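SaTIE-TED (Staphylococcus aureus, PDB 6FX6) is of unknown function but forms the thioester domain of an LPXTG-anchored surface protein, of a class that may attach covalently to host targets. Local coordinates at residues A4-V10 / I56-G62; Q137-F141 / V157-L163; I203-P209 / L223-L229. All blocks are in the same frame, centred on the assembly; numbering follows the deposited sequence.

The three contacts follow one another along the chain, each closing before the next opens. Interactions 1 and 2 lie on opposite sides of the chain's centre, their centres about 42 Å apart; the centre of interaction 3 is about 22 Å from that of interaction 1 and about 21 Å from that of interaction 2. Interaction 1 belongs to the large antiparallel sheet, whereas interaction 2 ties loops beside the mixed sheet. Residues 203-209 lead into strand 210-213, which pairs with strand 59-64, and residues 223-229 return to strand 231-238. Interactions 2 and 3 touch, Arg138 NH1 lying 3.7 Å from Leu229 CA. The paired connectors of interaction 3 thus link the parts of the protein built on the two sheets.

Interaction 1: residues A4-V10 / I56-G62; sequences AQQKLDV and IGAVHTG
Two extended segments run antiparallel here, strand 5-10 meeting strand 59-62 with axes 4.4 Å apart at closest and inclined at 128°, so the pair is strongly twisted. Gln5 faces Thr61 and Lys7 faces Val59 as non-hydrogen-bonded pairs, with CA-CA distances of 4.9 and 4.4 Å. Between them lies the hydrogen-bonded pair Gln6-His60, where Gln6 N to His60 O is 3.0 Å and His60 N to Gln6 O is 2.8 Å. Gly62 N donates to Ala4 O at 3.0 Å. Ahead of Val59 the second segment turns at Gly57, whose positive phi (82°) favours glycine. Two further hydrogen bonds form here, from Leu8 N to Ala58 O (3.2 Å) and from Gly57 N to Leu8 O (2.9 Å). This places strand 5-13 between strands 59-64 and 30-40 of the large antiparallel sheet, Asp9 pairing by backbone with Tyr39 on the far edge. One face carries Gln5, Lys7, Val59 (chi1 t) and Thr61 (chi1 p). Gln5 takes m at chi1 and chi2, which folds OE1 to 3.4 Å from Thr61 CG2, while Lys7, t at chi1 and chi2, rests CG 3.5 Å from Gly57 O. Gln6, m at chi1 and chi2, shares the other face with His60, where both touch Tyr212. His60 (chi1 m, chi2 54°) bends back so that ND1 donates to Ala58 O at 2.8 Å and CE1 comes 3.4 Å from Leu8 CB. Leu8, chi1 t and chi2 p, sets CD2 3.9 Å from Ile56 CD1. Val10, chi1 p, puts CG1 3.6 Å from Ile56 CG2; Ile56 is m at both chi1 and chi2.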
ATOM      1  N   ALA A   4      10.926 -16.849  -8.343  1.00 73.24           N
ATOM      2  CA  ALA A   4       9.792 -17.579  -8.991  1.00 74.38           C
ATOM      3  C   ALA A   4       9.163 -18.604  -8.038  1.00 75.06           C
ATOM      4  O   ALA A   4       7.976 -18.504  -7.709  1.00 68.30           O
ATOM      5  CB  ALA A   4      10.259 -18.253 -10.276  1.00 78.67           C
ATOM      6  N   GLN A   5       9.968 -19.573  -7.598  1.00 78.21           N
ATOM      7  CA  GLN A   5       9.540 -20.600  -6.644  1.00 75.24           C
ATOM      8  C   GLN A   5       9.933 -20.140  -5.238  1.00 66.30           C
ATOM      9  O   GLN A   5      11.113 -19.897  -4.979  1.00 66.81           O
ATOM     10  CB  GLN A   5      10.202 -21.957  -6.947  1.00 84.72           C
ATOM     11  CG  GLN A   5      10.196 -22.410  -8.410  1.00 92.78           C
ATOM     12  CD  GLN A   5       8.840 -22.878  -8.921  1.00 94.30           C
ATOM     13  OE1 GLN A   5       7.814 -22.742  -8.254  1.00 90.11           O
ATOM     14  NE2 GLN A   5       8.838 -23.437 -10.126  1.00106.23           N
ATOM     15  N   GLN A   6       8.955 -20.009  -4.343  1.00 59.22           N
ATOM     16  CA  GLN A   6       9.205 -19.521  -2.980  1.00 56.30           C
ATOM     17  C   GLN A   6       8.477 -20.358  -1.927  1.00 54.59           C
ATOM     18  O   GLN A   6       7.323 -20.753  -2.119  1.00 49.44           O
ATOM     19  CB  GLN A   6       8.775 -18.055  -2.842  1.00 51.77           C
ATOM     20  CG  GLN A   6       9.467 -17.074  -3.784  1.00 52.17           C
ATOM     21  CD  GLN A   6      10.965 -16.937  -3.551  1.00 52.74           C
ATOM     22  OE1 GLN A   6      11.475 -17.238  -2.473  1.00 53.67           O
ATOM     23  NE2 GLN A   6      11.674 -16.474  -4.570  1.00 53.47           N
ATOM     24  N   LYS A   7       9.163 -20.603  -0.812  1.00 54.61           N
ATOM     25  CA  LYS A   7       8.609 -21.343   0.316  1.00 53.49           C
ATOM     26  C   LYS A   7       7.760 -20.398   1.168  1.00 45.64           C
ATOM     27  O   LYS A   7       8.168 -19.266   1.426  1.00 45.02           O
ATOM     28  CB  LYS A   7       9.746 -21.931   1.155  1.00 60.08           C
ATOM     29  CG  LYS A   7       9.346 -23.107   2.035  1.00 67.89           C
ATOM     30  CD  LYS A   7      10.561 -23.780   2.666  1.00 75.75           C
ATOM     31  CE  LYS A   7      11.285 -24.695   1.685  1.00 81.89           C
ATOM     32  NZ  LYS A   7      12.599 -25.153   2.212  1.00 88.90           N
ATOM     33  N   LEU A   8       6.584 -20.856   1.589  1.00 42.27           N
ATOM     34  CA  LEU A   8       5.734 -20.082   2.502  1.00 40.14           C
ATOM     35  C   LEU A   8       6.203 -20.307   3.935  1.00 41.27           C
ATOM     36  O   LEU A   8       6.171 -21.439   4.433  1.00 43.63           O
ATOM     37  CB  LEU A   8       4.262 -20.486   2.366  1.00 38.48           C
ATOM     38  CG  LEU A   8       3.234 -19.782   3.260  1.00 34.93           C
ATOM     39  CD1 LEU A   8       3.269 -18.280   3.046  1.00 33.78           C
ATOM     40  CD2 LEU A   8       1.841 -20.326   2.994  1.00 34.96           C
ATOM     41  N   ASP A   9       6.650 -19.229   4.577  1.00 38.43           N
ATOM     42  CA  ASP A   9       7.032 -19.241   5.986  1.00 41.16           C
ATOM     43  C   ASP A   9       5.930 -18.593   6.816  1.00 35.75           C
ATOM     44  O   ASP A   9       5.046 -17.923   6.283  1.00 32.12           O
ATOM     45  CB  ASP A   9       8.351 -18.492   6.200  1.00 44.78           C
ATOM     46  CG  ASP A   9       9.513 -19.099   5.420  1.00 51.01           C
ATOM     47  OD1 ASP A   9       9.567 -20.338   5.258  1.00 57.16           O
ATOM     48  OD2 ASP A   9      10.389 -18.329   4.978  1.00 52.72           O
ATOM     49  N   VAL A  10       6.001 -18.801   8.125  1.00 34.81           N
ATOM     50  CA  VAL A  10       4.976 -18.329   9.044  1.00 32.92           C
ATOM     51  C   VAL A  10       5.585 -17.985  10.397  1.00 34.29           C
ATOM     52  O   VAL A  10       6.611 -18.538  10.776  1.00 33.29           O
ATOM     53  CB  VAL A  10       3.870 -19.401   9.234  1.00 31.40           C
ATOM     54  CG1 VAL A  10       4.403 -20.640   9.946  1.00 32.25           C
ATOM     55  CG2 VAL A  10       2.669 -18.832   9.982  1.00 29.43           C
ATOM     56  N   ILE A  56       1.638 -24.229   4.688  1.00 41.99           N
ATOM     57  CA  ILE A  56       2.856 -23.773   5.363  1.00 41.13           C
ATOM     58  C   ILE A  56       4.016 -24.719   5.059  1.00 43.03           C
ATOM     59  O   ILE A  56       3.854 -25.934   5.096  1.00 43.83           O
ATOM     60  CB  ILE A  56       2.676 -23.697   6.908  1.00 43.29           C
ATOM     61  CG1 ILE A  56       1.604 -22.667   7.305  1.00 39.26           C
ATOM     62  CG2 ILE A  56       4.001 -23.390   7.614  1.00 44.23           C
ATOM     63  CD1 ILE A  56       1.825 -21.278   6.760  1.00 38.77           C
ATOM     64  N   GLY A  57       5.176 -24.140   4.747  1.00 42.97           N
ATOM     65  CA  GLY A  57       6.392 -24.898   4.472  1.00 45.34           C
ATOM     66  C   GLY A  57       6.522 -25.445   3.061  1.00 47.89           C
ATOM     67  O   GLY A  57       7.550 -26.042   2.729  1.00 50.26           O
ATOM     68  N   ALA A  58       5.501 -25.238   2.225  1.00 47.43           N
ATOM     69  CA  ALA A  58       5.474 -25.787   0.871  1.00 48.87           C
ATOM     70  C   ALA A  58       5.949 -24.749  -0.133  1.00 48.38           C
ATOM     71  O   ALA A  58       5.807 -23.540   0.084  1.00 42.29           O
ATOM     72  CB  ALA A  58       4.071 -26.255   0.513  1.00 49.04           C
ATOM     73  N   VAL A  59       6.486 -25.248  -1.243  1.00 51.77           N
ATOM     74  CA  VAL A  59       6.958 -24.420  -2.345  1.00 52.01           C
ATOM     75  C   VAL A  59       5.747 -23.918  -3.137  1.00 50.19           C
ATOM     76  O   VAL A  59       4.942 -24.717  -3.613  1.00 53.09           O
ATOM     77  CB  VAL A  59       7.900 -25.221  -3.279  1.00 57.01           C
ATOM     78  CG1 VAL A  59       8.323 -24.385  -4.486  1.00 59.18           C
ATOM     79  CG2 VAL A  59       9.120 -25.716  -2.508  1.00 58.71           C
ATOM     80  N   HIS A  60       5.623 -22.598  -3.254  1.00 47.86           N
ATOM     81  CA  HIS A  60       4.563 -21.955  -4.036  1.00 49.18           C
ATOM     82  C   HIS A  60       5.150 -21.377  -5.311  1.00 53.33           C
ATOM     83  O   HIS A  60       6.357 -21.145  -5.395  1.00 57.60           O
ATOM     84  CB  HIS A  60       3.906 -20.825  -3.234  1.00 45.28           C
ATOM     85  CG  HIS A  60       3.164 -21.291  -2.021  1.00 42.02           C
ATOM     86  ND1 HIS A  60       3.748 -22.070  -1.045  1.00 40.80           N
ATOM     87  CD2 HIS A  60       1.890 -21.072  -1.615  1.00 40.01           C
ATOM     88  CE1 HIS A  60       2.863 -22.318  -0.096  1.00 39.99           C
ATOM     89  NE2 HIS A  60       1.729 -21.718  -0.415  1.00 37.69           N
ATOM     90  N   THR A  61       4.292 -21.143  -6.300  1.00 56.50           N
ATOM     91  CA  THR A  61       4.707 -20.508  -7.545  1.00 57.40           C
ATOM     92  C   THR A  61       4.140 -19.090  -7.576  1.00 52.86           C
ATOM     93  O   THR A  61       2.929 -18.899  -7.430  1.00 49.35           O
ATOM     94  CB  THR A  61       4.260 -21.307  -8.789  1.00 64.83           C
ATOM     95  OG1 THR A  61       2.899 -21.004  -9.120  1.00 67.10           O
ATOM     96  CG2 THR A  61       4.410 -22.810  -8.552  1.00 68.70           C
ATOM     97  N   GLY A  62       5.026 -18.112  -7.760  1.00 50.20           N
ATOM     98  CA  GLY A  62       4.648 -16.705  -7.831  1.00 47.32           C
ATOM     99  C   GLY A  62       4.187 -16.304  -9.218  1.00 49.75           C
ATOM    100  O   GLY A  62       4.899 -16.518 -10.199  1.00 54.89           O
TER

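Interaction 2: residues Q137-F141 / V157-L163; sequences QRASF and VDTNNTL
Ser140, with chi1 p, lies over the start of the type I beta turn Asp158-Asn161: its CB is 3.1 Å from Thr159 OG1, and its OG accepts from Thr159 N at 3.0 Å. Both segments are irregular, save that Val157 ends strand 154-157 and Leu163 is in 3-10 conformation. Their CA atoms come closest at Ser140 and Asp158, 5.2 Å apart. Asp158, chi1 t, organises the polar centre. Its OD1 takes Ser140 N at 2.8 Å across the segments and Asn160 N at 3.0 Å, the latter making an Asx turn, while OD2 receives Thr162 N at 2.9 Å and Thr162 OG1 at 2.5 Å. One carboxylate thus both orders its own turn and binds the backbone of residues 137-141. Here it joins the connector between helix 121-134 and strand 145-149 to the loop after strand 154-157. Asn160 ND2 donates to Arg138 O at 2.8 Å. On the apolar side, Phe141 (chi1 p) brings CE2 3.8 Å from Asp158 CB and CZ 4.3 Å from Leu163 CD2, and both Phe141 and Leu163 rest on Leu200 of strand 195-201.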
ATOM      1  N   GLN A 137      -6.016  11.835  -2.571  1.00 38.10           N
ATOM      2  CA  GLN A 137      -5.935  13.290  -2.710  1.00 41.08           C
ATOM      3  C   GLN A 137      -4.632  13.697  -3.388  1.00 36.72           C
ATOM      4  O   GLN A 137      -3.588  13.079  -3.169  1.00 34.97           O
ATOM      5  CB  GLN A 137      -6.061  13.992  -1.353  1.00 44.95           C
ATOM      6  CG  GLN A 137      -7.326  13.661  -0.564  1.00 56.25           C
ATOM      7  CD  GLN A 137      -8.608  13.877  -1.358  1.00 67.51           C
ATOM      8  OE1 GLN A 137      -8.731  14.840  -2.117  1.00 71.88           O
ATOM      9  NE2 GLN A 137      -9.568  12.974  -1.186  1.00 74.69           N
ATOM     10  N   ARG A 138      -4.717  14.736  -4.216  1.00 35.31           N
ATOM     11  CA  ARG A 138      -3.589  15.240  -4.992  1.00 33.15           C
ATOM     12  C   ARG A 138      -3.404  16.727  -4.726  1.00 31.92           C
ATOM     13  O   ARG A 138      -4.351  17.428  -4.358  1.00 30.41           O
ATOM     14  CB  ARG A 138      -3.827  14.997  -6.487  1.00 33.85           C
ATOM     15  CG  ARG A 138      -3.925  13.523  -6.875  1.00 35.11           C
ATOM     16  CD  ARG A 138      -2.571  12.832  -6.785  1.00 34.99           C
ATOM     17  NE  ARG A 138      -2.634  11.410  -7.135  1.00 37.76           N
ATOM     18  CZ  ARG A 138      -2.983  10.415  -6.310  1.00 35.97           C
ATOM     19  NH1 ARG A 138      -2.990   9.169  -6.765  1.00 39.48           N
ATOM     20  NH2 ARG A 138      -3.329  10.640  -5.045  1.00 34.02           N
ATOM     21  N   ALA A 139      -2.170  17.197  -4.902  1.00 30.90           N
ATOM     22  CA  ALA A 139      -1.842  18.617  -4.762  1.00 31.05           C
ATOM     23  C   ALA A 139      -2.672  19.499  -5.693  1.00 31.19           C
ATOM     24  O   ALA A 139      -3.160  19.039  -6.727  1.00 31.08           O
ATOM     25  CB  ALA A 139      -0.364  18.840  -5.017  1.00 30.88           C
ATOM     26  N   SER A 140      -2.839  20.767  -5.324  1.00 33.55           N
ATOM     27  CA  SER A 140      -3.629  21.713  -6.129  1.00 31.96           C
ATOM     28  C   SER A 140      -2.982  22.016  -7.487  1.00 30.31           C
ATOM     29  O   SER A 140      -3.670  22.383  -8.436  1.00 31.47           O
ATOM     30  CB  SER A 140      -3.853  23.013  -5.361  1.00 32.61           C
ATOM     31  OG  SER A 140      -2.618  23.636  -5.046  1.00 31.21           O
ATOM     32  N   PHE A 141      -1.662  21.860  -7.570  1.00 28.82           N
ATOM     33  CA  PHE A 141      -0.928  22.042  -8.833  1.00 28.63           C
ATOM     34  C   PHE A 141      -0.723  20.741  -9.633  1.00 28.67           C
ATOM     35  O   PHE A 141       0.044  20.720 -10.592  1.00 32.62           O
ATOM     36  CB  PHE A 141       0.401  22.785  -8.593  1.00 26.56           C
ATOM     37  CG  PHE A 141       1.268  22.189  -7.506  1.00 26.80           C
ATOM     38  CD1 PHE A 141       1.926  20.976  -7.692  1.00 25.52           C
ATOM     39  CD2 PHE A 141       1.443  22.859  -6.295  1.00 27.36           C
ATOM     40  CE1 PHE A 141       2.723  20.438  -6.690  1.00 24.87           C
ATOM     41  CE2 PHE A 141       2.243  22.327  -5.294  1.00 25.92           C
ATOM     42  CZ  PHE A 141       2.885  21.114  -5.493  1.00 25.04           C
ATOM     43  N   VAL A 157       2.618  26.767  -4.031  1.00 31.68           N
ATOM     44  CA  VAL A 157       1.832  26.448  -2.851  1.00 32.70           C
ATOM     45  C   VAL A 157       0.795  25.391  -3.206  1.00 32.77           C
ATOM     46  O   VAL A 157       0.071  25.529  -4.188  1.00 35.73           O
ATOM     47  CB  VAL A 157       1.117  27.701  -2.292  1.00 36.71           C
ATOM     48  CG1 VAL A 157       0.252  27.345  -1.085  1.00 37.43           C
ATOM     49  CG2 VAL A 157       2.136  28.774  -1.920  1.00 38.27           C
ATOM     50  N   ASP A 158       0.731  24.340  -2.396  1.00 33.77           N
ATOM     51  CA  ASP A 158      -0.328  23.342  -2.483  1.00 33.86           C
ATOM     52  C   ASP A 158      -1.491  23.766  -1.581  1.00 34.47           C
ATOM     53  O   ASP A 158      -1.458  23.534  -0.378  1.00 37.32           O
ATOM     54  CB  ASP A 158       0.204  21.966  -2.061  1.00 31.68           C
ATOM     55  CG  ASP A 158      -0.882  20.894  -2.019  1.00 32.56           C
ATOM     56  OD1 ASP A 158      -1.948  21.082  -2.641  1.00 31.34           O
ATOM     57  OD2 ASP A 158      -0.662  19.859  -1.354  1.00 33.75           O
ATOM     58  N   THR A 159      -2.523  24.361  -2.174  1.00 35.75           N
ATOM     59  CA  THR A 159      -3.730  24.753  -1.433  1.00 39.84           C
ATOM     60  C   THR A 159      -4.614  23.569  -0.989  1.00 42.36           C
ATOM     61  O   THR A 159      -5.533  23.773  -0.198  1.00 48.81           O
ATOM     62  CB  THR A 159      -4.594  25.761  -2.229  1.00 42.27           C
ATOM     63  OG1 THR A 159      -4.877  25.245  -3.534  1.00 40.79           O
ATOM     64  CG2 THR A 159      -3.874  27.092  -2.365  1.00 42.73           C
ATOM     65  N   ASN A 160      -4.350  22.354  -1.488  1.00 42.18           N
ATOM     66  CA  ASN A 160      -5.037  21.134  -1.004  1.00 44.99           C
ATOM     67  C   ASN A 160      -4.467  20.541   0.299  1.00 44.79           C
ATOM     68  O   ASN A 160      -5.038  19.583   0.821  1.00 42.41           O
ATOM     69  CB  ASN A 160      -5.057  20.034  -2.087  1.00 47.50           C
ATOM     70  CG  ASN A 160      -6.254  20.129  -3.019  1.00 52.68           C
ATOM     71  OD1 ASN A 160      -6.852  21.191  -3.197  1.00 56.55           O
ATOM     72  ND2 ASN A 160      -6.600  19.002  -3.633  1.00 56.94           N
ATOM     73  N   ASN A 161      -3.344  21.071   0.798  1.00 44.52           N
ATOM     74  CA  ASN A 161      -2.781  20.665   2.096  1.00 43.36           C
ATOM     75  C   ASN A 161      -2.415  19.160   2.114  1.00 42.83           C
ATOM     76  O   ASN A 161      -2.827  18.411   3.010  1.00 46.16           O
ATOM     77  CB  ASN A 161      -3.756  21.064   3.236  1.00 47.75           C
ATOM     78  CG  ASN A 161      -3.168  20.883   4.637  1.00 49.77           C
ATOM     79  OD1 ASN A 161      -1.969  21.066   4.864  1.00 50.06           O
ATOM     80  ND2 ASN A 161      -4.027  20.522   5.586  1.00 47.70           N
ATOM     81  N   THR A 162      -1.646  18.730   1.114  1.00 38.45           N
ATOM     82  CA  THR A 162      -1.251  17.318   0.975  1.00 36.19           C
ATOM     83  C   THR A 162       0.252  17.039   1.052  1.00 32.66           C
ATOM     84  O   THR A 162       0.645  15.874   1.065  1.00 33.11           O
ATOM     85  CB  THR A 162      -1.735  16.719  -0.369  1.00 37.16           C
ATOM     86  OG1 THR A 162      -1.077  17.382  -1.454  1.00 36.27           O
ATOM     87  CG2 THR A 162      -3.250  16.845  -0.521  1.00 39.02           C
ATOM     88  N   LEU A 163       1.097  18.067   1.118  1.00 33.10           N
ATOM     89  CA  LEU A 163       2.544  17.846   0.965  1.00 33.56           C
ATOM     90  C   LEU A 163       3.217  17.134   2.142  1.00 35.56           C
ATOM     91  O   LEU A 163       4.268  16.526   1.951  1.00 34.31           O
ATOM     92  CB  LEU A 163       3.272  19.148   0.610  1.00 33.82           C
ATOM     93  CG  LEU A 163       2.811  19.844  -0.681  1.00 33.17           C
ATOM     94  CD1 LEU A 163       3.797  20.930  -1.087  1.00 32.02           C
ATOM     95  CD2 LEU A 163       2.610  18.865  -1.836  1.00 33.11           C
TER

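Interaction 3: residues I203-P209 / L223-L229; sequences ITIVGTP and LKPFDPL
Ile203, in the mt rotamer, fills the apolar centre: its CG2 lies 3.8 Å from Pro225 CG and its CD1 3.7 Å from Leu229 CD1. Next to it Val206, chi1 t, sets CG2 4.0 Å from Pro228 CB and CG1 3.6 Å from Phe226 C. Further along, Pro209 CG meets Phe226 CD2 at 3.9 Å, with Phe226 at chi1 p. The irregular segments run in opposite directions, Ile203 nearest Pro228 and Pro209 nearest Lys224. They are the outgoing and returning connectors of a chain excursion that inserts strands 210-213 and 220-222 into the large sheet, consistent with the slipknot topology of this class. Gly207 is almost fully extended (-167°/-172°), and a CB there would clash with Lys224 CD. Its N donates to Pro225 O at 2.8 Å, and Ile203 N to Pro228 O at 3.2 Å. At the polar edge, Asp227 OD1 accepts Leu229 N at 3.0 Å in an Asx turn, and Lys224 NZ makes a long, weak ion pair with Glu43.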
ATOM      1  N   ILE A 203       4.219   6.866  -2.075  1.00 29.35           N
ATOM      2  CA  ILE A 203       4.774   5.530  -1.839  1.00 30.75           C
ATOM      3  C   ILE A 203       6.123   5.385  -2.555  1.00 30.21           C
ATOM      4  O   ILE A 203       6.221   5.622  -3.756  1.00 32.49           O
ATOM      5  CB  ILE A 203       3.799   4.429  -2.328  1.00 29.37           C
ATOM      6  CG1 ILE A 203       2.461   4.534  -1.575  1.00 31.49           C
ATOM      7  CG2 ILE A 203       4.411   3.042  -2.140  1.00 30.33           C
ATOM      8  CD1 ILE A 203       1.368   3.608  -2.082  1.00 31.41           C
ATOM      9  N   THR A 204       7.146   4.966  -1.814  1.00 31.79           N
ATOM     10  CA  THR A 204       8.500   4.799  -2.345  1.00 34.35           C
ATOM     11  C   THR A 204       9.037   3.358  -2.265  1.00 35.81           C
ATOM     12  O   THR A 204      10.235   3.143  -2.447  1.00 37.57           O
ATOM     13  CB  THR A 204       9.471   5.728  -1.596  1.00 34.73           C
ATOM     14  OG1 THR A 204       9.502   5.365  -0.212  1.00 35.00           O
ATOM     15  CG2 THR A 204       9.030   7.184  -1.740  1.00 31.66           C
ATOM     16  N   ILE A 205       8.162   2.393  -1.969  1.00 39.30           N
ATOM     17  CA  ILE A 205       8.495   0.957  -2.026  1.00 39.33           C
ATOM     18  C   ILE A 205       7.538   0.299  -3.018  1.00 41.21           C
ATOM     19  O   ILE A 205       6.775  -0.611  -2.689  1.00 49.97           O
ATOM     20  CB  ILE A 205       8.461   0.255  -0.637  1.00 39.12           C
ATOM     21  CG1 ILE A 205       7.208   0.638   0.169  1.00 37.73           C
ATOM     22  CG2 ILE A 205       9.721   0.585   0.157  1.00 39.38           C
ATOM     23  CD1 ILE A 205       6.884  -0.346   1.274  1.00 38.67           C
ATOM     24  N   VAL A 206       7.600   0.790  -4.249  1.00 42.20           N
ATOM     25  CA  VAL A 206       6.712   0.359  -5.313  1.00 41.86           C
ATOM     26  C   VAL A 206       7.235  -0.954  -5.899  1.00 41.55           C
ATOM     27  O   VAL A 206       8.444  -1.172  -5.978  1.00 47.40           O
ATOM     28  CB  VAL A 206       6.589   1.453  -6.405  1.00 44.19           C
ATOM     29  CG1 VAL A 206       5.725   0.986  -7.574  1.00 47.05           C
ATOM     30  CG2 VAL A 206       6.020   2.734  -5.802  1.00 42.82           C
ATOM     31  N   GLY A 207       6.319  -1.827  -6.301  1.00 38.19           N
ATOM     32  CA  GLY A 207       6.691  -3.066  -6.973  1.00 40.88           C
ATOM     33  C   GLY A 207       5.497  -3.731  -7.615  1.00 41.73           C
ATOM     34  O   GLY A 207       4.409  -3.163  -7.659  1.00 46.36           O
ATOM     35  N   THR A 208       5.706  -4.947  -8.101  1.00 43.94           N
ATOM     36  CA  THR A 208       4.639  -5.713  -8.737  1.00 47.61           C
ATOM     37  C   THR A 208       4.043  -6.698  -7.715  1.00 42.29           C
ATOM     38  O   THR A 208       4.775  -7.511  -7.138  1.00 42.12           O
ATOM     39  CB  THR A 208       5.104  -6.408 -10.048  1.00 55.68           C
ATOM     40  OG1 THR A 208       3.964  -6.943 -10.734  1.00 60.29           O
ATOM     41  CG2 THR A 208       6.131  -7.532  -9.807  1.00 63.87           C
ATOM     42  N   PRO A 209       2.718  -6.606  -7.459  1.00 37.03           N
ATOM     43  CA  PRO A 209       2.123  -7.525  -6.497  1.00 35.90           C
ATOM     44  C   PRO A 209       2.008  -8.940  -7.045  1.00 37.70           C
ATOM     45  O   PRO A 209       1.582  -9.127  -8.182  1.00 43.76           O
ATOM     46  CB  PRO A 209       0.742  -6.916  -6.214  1.00 35.61           C
ATOM     47  CG  PRO A 209       0.433  -6.059  -7.380  1.00 36.00           C
ATOM     48  CD  PRO A 209       1.731  -5.659  -8.017  1.00 36.44           C
ATOM     49  N   LEU A 223       1.332  -8.247  -1.458  1.00 31.09           N
ATOM     50  CA  LEU A 223       0.484  -7.233  -2.074  1.00 30.88           C
ATOM     51  C   LEU A 223       1.222  -5.897  -2.170  1.00 33.12           C
ATOM     52  O   LEU A 223       0.911  -4.926  -1.460  1.00 32.31           O
ATOM     53  CB  LEU A 223      -0.815  -7.094  -1.276  1.00 32.57           C
ATOM     54  CG  LEU A 223      -1.615  -8.386  -1.075  1.00 34.98           C
ATOM     55  CD1 LEU A 223      -2.766  -8.150  -0.106  1.00 34.22           C
ATOM     56  CD2 LEU A 223      -2.118  -8.933  -2.404  1.00 36.19           C
ATOM     57  N   LYS A 224       2.194  -5.861  -3.077  1.00 32.26           N
ATOM     58  CA  LYS A 224       3.028  -4.682  -3.289  1.00 32.59           C
ATOM     59  C   LYS A 224       2.247  -3.613  -4.045  1.00 29.69           C
ATOM     60  O   LYS A 224       1.583  -3.920  -5.035  1.00 29.78           O
ATOM     61  CB  LYS A 224       4.278  -5.033  -4.090  1.00 33.18           C
ATOM     62  CG  LYS A 224       5.177  -6.073  -3.446  1.00 36.05           C
ATOM     63  CD  LYS A 224       6.479  -6.186  -4.214  1.00 38.80           C
ATOM     64  CE  LYS A 224       7.357  -7.286  -3.660  1.00 44.45           C
ATOM     65  NZ  LYS A 224       8.632  -7.347  -4.419  1.00 49.49           N
ATOM     66  N   PRO A 225       2.327  -2.353  -3.587  1.00 29.38           N
ATOM     67  CA  PRO A 225       1.690  -1.278  -4.346  1.00 31.09           C
ATOM     68  C   PRO A 225       2.469  -1.003  -5.632  1.00 32.19           C
ATOM     69  O   PRO A 225       3.696  -0.959  -5.609  1.00 34.07           O
ATOM     70  CB  PRO A 225       1.726  -0.087  -3.381  1.00 29.60           C
ATOM     71  CG  PRO A 225       2.844  -0.373  -2.449  1.00 30.75           C
ATOM     72  CD  PRO A 225       3.026  -1.858  -2.388  1.00 29.82           C
ATOM     73  N   PHE A 226       1.751  -0.838  -6.737  1.00 35.72           N
ATOM     74  CA  PHE A 226       2.368  -0.706  -8.070  1.00 41.98           C
ATOM     75  C   PHE A 226       2.324   0.723  -8.611  1.00 38.22           C
ATOM     76  O   PHE A 226       2.754   0.960  -9.737  1.00 45.04           O
ATOM     77  CB  PHE A 226       1.737  -1.689  -9.077  1.00 45.56           C
ATOM     78  CG  PHE A 226       0.240  -1.589  -9.182  1.00 54.59           C
ATOM     79  CD1 PHE A 226      -0.357  -0.622  -9.986  1.00 57.28           C
ATOM     80  CD2 PHE A 226      -0.579  -2.469  -8.472  1.00 67.61           C
ATOM     81  CE1 PHE A 226      -1.739  -0.528 -10.080  1.00 63.08           C
ATOM     82  CE2 PHE A 226      -1.963  -2.383  -8.564  1.00 75.80           C
ATOM     83  CZ  PHE A 226      -2.544  -1.412  -9.370  1.00 75.41           C
ATOM     84  N   ASP A 227       1.824   1.660  -7.806  1.00 33.53           N
ATOM     85  CA  ASP A 227       1.658   3.052  -8.204  1.00 33.92           C
ATOM     86  C   ASP A 227       2.239   3.919  -7.086  1.00 34.80           C
ATOM     87  O   ASP A 227       1.840   3.763  -5.931  1.00 34.11           O
ATOM     88  CB  ASP A 227       0.164   3.345  -8.381  1.00 37.72           C
ATOM     89  CG  ASP A 227      -0.112   4.646  -9.140  1.00 44.36           C
ATOM     90  OD1 ASP A 227       0.733   5.570  -9.142  1.00 40.43           O
ATOM     91  OD2 ASP A 227      -1.212   4.742  -9.730  1.00 47.22           O
ATOM     92  N   PRO A 228       3.174   4.835  -7.409  1.00 31.16           N
ATOM     93  CA  PRO A 228       3.652   5.738  -6.353  1.00 29.97           C
ATOM     94  C   PRO A 228       2.638   6.798  -5.880  1.00 26.28           C
ATOM     95  O   PRO A 228       2.904   7.479  -4.890  1.00 29.39           O
ATOM     96  CB  PRO A 228       4.886   6.400  -6.979  1.00 31.28           C
ATOM     97  CG  PRO A 228       4.697   6.275  -8.444  1.00 34.31           C
ATOM     98  CD  PRO A 228       3.914   5.019  -8.671  1.00 34.90           C
ATOM     99  N   LEU A 229       1.513   6.941  -6.578  1.00 26.19           N
ATOM    100  CA  LEU A 229       0.439   7.864  -6.194  1.00 31.34           C
ATOM    101  C   LEU A 229       0.968   9.292  -6.063  1.00 30.22           C
ATOM    102  O   LEU A 229       0.751   9.960  -5.049  1.00 32.21           O
ATOM    103  CB  LEU A 229      -0.235   7.406  -4.892  1.00 30.60           C
ATOM    104  CG  LEU A 229      -0.744   5.966  -4.850  1.00 31.26           C
ATOM    105  CD1 LEU A 229      -1.317   5.675  -3.476  1.00 32.06           C
ATOM    106  CD2 LEU A 229      -1.784   5.692  -5.925  1.00 33.00           C
TER